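Local coordinates for phenylacetic acid degradation protein PaaI (Thermus thermophilus HB8, PDB 1WLU), which probably hydrolyses acyl-CoA thioesters as a hot dog-fold thioesterase linked to phenylacetic acid degradation, at residues A[6-12]-A[23-28]. Residues are numbered along the deposited sequence; the frame is centred on the assembly and turned at random.
Sequences MEALGLK and VAGEVR
K12 and A24 form a hydrogen-bonded antiparallel pair, with K12 N giving to A24 O (2.9 Å) and A24 N returning to K12 O (2.8 Å), so that strand 12-17, which opens at K12, is paired at its start with strand 20-26. The same two carbonyls also receive CA-H...O contacts from L11 and V23. Farther along, R28 ties the other end of the contact to helix 4-8. A bend at chi3 (-52°) turns its guanidinium so that NH2 reaches A8 O (2.9 Å) nearly in the guanidinium plane, while NH1 passes through a water to E7 O and L9 O lies over one face. With an alanine here, the carbonyl of A8 would probably lose its charged donor, and D30, salt-bridged to NH2, its mate. A second water spans L9 O and E26 N. G10, at positive phi, closes the helix in a Schellman motif. Among apolar groups, V23 CG1 touches both M6 CE and L11 CB, each at 3.9 Å, and L11 CD2 lies against G25 CA (3.9 Å), where a side chain would clash. L11 and V23 also pack on L46 of the central helix 40-56, around which the hot dog sheet wraps, with strand 20-26 lying between strands 12-17 and 79-89.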
# COMPACT_ATOMS: atom_id res chain seq x y z
N MET A 6 -18.89 -13.75 -5.07
CA MET A 6 -18.79 -14.42 -3.78
C MET A 6 -19.43 -15.80 -3.89
O MET A 6 -18.90 -16.79 -3.40
CB MET A 6 -19.50 -13.62 -2.68
CG MET A 6 -18.77 -12.36 -2.25
SD MET A 6 -19.64 -11.51 -0.93
CE MET A 6 -19.38 -12.62 0.43
N GLU A 7 -20.58 -15.85 -4.55
CA GLU A 7 -21.30 -17.11 -4.73
C GLU A 7 -20.47 -18.09 -5.56
O GLU A 7 -20.36 -19.27 -5.22
CB GLU A 7 -22.64 -16.85 -5.41
CG GLU A 7 -23.48 -18.09 -5.63
CD GLU A 7 -24.82 -17.78 -6.26
OE1 GLU A 7 -25.65 -17.13 -5.60
OE2 GLU A 7 -25.04 -18.17 -7.43
N ALA A 8 -19.86 -17.59 -6.64
CA ALA A 8 -19.05 -18.43 -7.51
C ALA A 8 -17.83 -19.00 -6.78
O ALA A 8 -17.39 -20.11 -7.08
CB ALA A 8 -18.60 -17.64 -8.73
N LEU A 9 -17.30 -18.25 -5.82
CA LEU A 9 -16.14 -18.68 -5.05
C LEU A 9 -16.52 -19.54 -3.84
O LEU A 9 -15.64 -20.05 -3.14
CB LEU A 9 -15.34 -17.47 -4.57
CG LEU A 9 -14.66 -16.63 -5.66
CD1 LEU A 9 -13.94 -15.45 -5.01
CD2 LEU A 9 -13.69 -17.49 -6.44
N GLY A 10 -17.82 -19.69 -3.60
CA GLY A 10 -18.29 -20.49 -2.48
C GLY A 10 -18.16 -19.81 -1.13
O GLY A 10 -18.10 -20.48 -0.10
N LEU A 11 -18.12 -18.48 -1.13
CA LEU A 11 -17.97 -17.74 0.11
C LEU A 11 -19.29 -17.58 0.86
O LEU A 11 -20.36 -17.56 0.25
CB LEU A 11 -17.37 -16.36 -0.18
CG LEU A 11 -16.09 -16.36 -1.02
CD1 LEU A 11 -15.55 -14.93 -1.11
CD2 LEU A 11 -15.05 -17.28 -0.38
N LYS A 12 -19.19 -17.48 2.18
CA LYS A 12 -20.36 -17.31 3.03
C LYS A 12 -20.08 -16.23 4.06
O LYS A 12 -18.93 -15.97 4.41
CB LYS A 12 -20.69 -18.63 3.74
CG LYS A 12 -21.00 -19.77 2.79
CD LYS A 12 -21.30 -21.06 3.53
CE LYS A 12 -21.58 -22.20 2.57
NZ LYS A 12 -21.90 -23.46 3.28
N VAL A 23 -16.26 -12.99 6.49
CA VAL A 23 -16.58 -13.81 5.32
C VAL A 23 -15.68 -15.02 5.37
O VAL A 23 -14.49 -14.91 5.68
CB VAL A 23 -16.35 -13.03 4.01
CG1 VAL A 23 -16.54 -13.95 2.81
CG2 VAL A 23 -17.32 -11.86 3.93
N ALA A 24 -16.24 -16.19 5.08
CA ALA A 24 -15.46 -17.42 5.13
C ALA A 24 -15.56 -18.22 3.84
O ALA A 24 -16.52 -18.09 3.08
CB ALA A 24 -15.93 -18.28 6.30
N GLY A 25 -14.57 -19.07 3.62
CA GLY A 25 -14.56 -19.90 2.44
C GLY A 25 -13.59 -21.05 2.62
O GLY A 25 -12.91 -21.14 3.64
N GLU A 26 -13.55 -21.93 1.64
CA GLU A 26 -12.63 -23.06 1.69
C GLU A 26 -11.85 -23.03 0.39
O GLU A 26 -12.41 -22.74 -0.67
CB GLU A 26 -13.40 -24.38 1.79
CG GLU A 26 -12.49 -25.60 1.96
CD GLU A 26 -13.26 -26.90 2.08
OE1 GLU A 26 -14.17 -26.98 2.93
OE2 GLU A 26 -12.95 -27.85 1.32
N VAL A 27 -10.55 -23.30 0.47
CA VAL A 27 -9.72 -23.31 -0.72
C VAL A 27 -10.03 -24.58 -1.50
O VAL A 27 -9.78 -25.69 -1.03
CB VAL A 27 -8.22 -23.28 -0.36
CG1 VAL A 27 -7.38 -23.31 -1.63
CG2 VAL A 27 -7.90 -22.04 0.45
N ARG A 28 -10.60 -24.41 -2.69
CA ARG A 28 -10.95 -25.55 -3.54
C ARG A 28 -9.87 -25.75 -4.59
O ARG A 28 -8.95 -24.93 -4.72
CB ARG A 28 -12.30 -25.30 -4.23
CG ARG A 28 -13.45 -25.05 -3.27
CD ARG A 28 -14.76 -24.80 -4.01
NE ARG A 28 -14.63 -23.76 -5.02
CZ ARG A 28 -15.65 -23.07 -5.52
NH1 ARG A 28 -16.89 -23.31 -5.10
NH2 ARG A 28 -15.44 -22.14 -6.44
O HOH W 1 -19.46 -22.10 -5.68
O HOH W 2 -14.88 -21.50 -1.03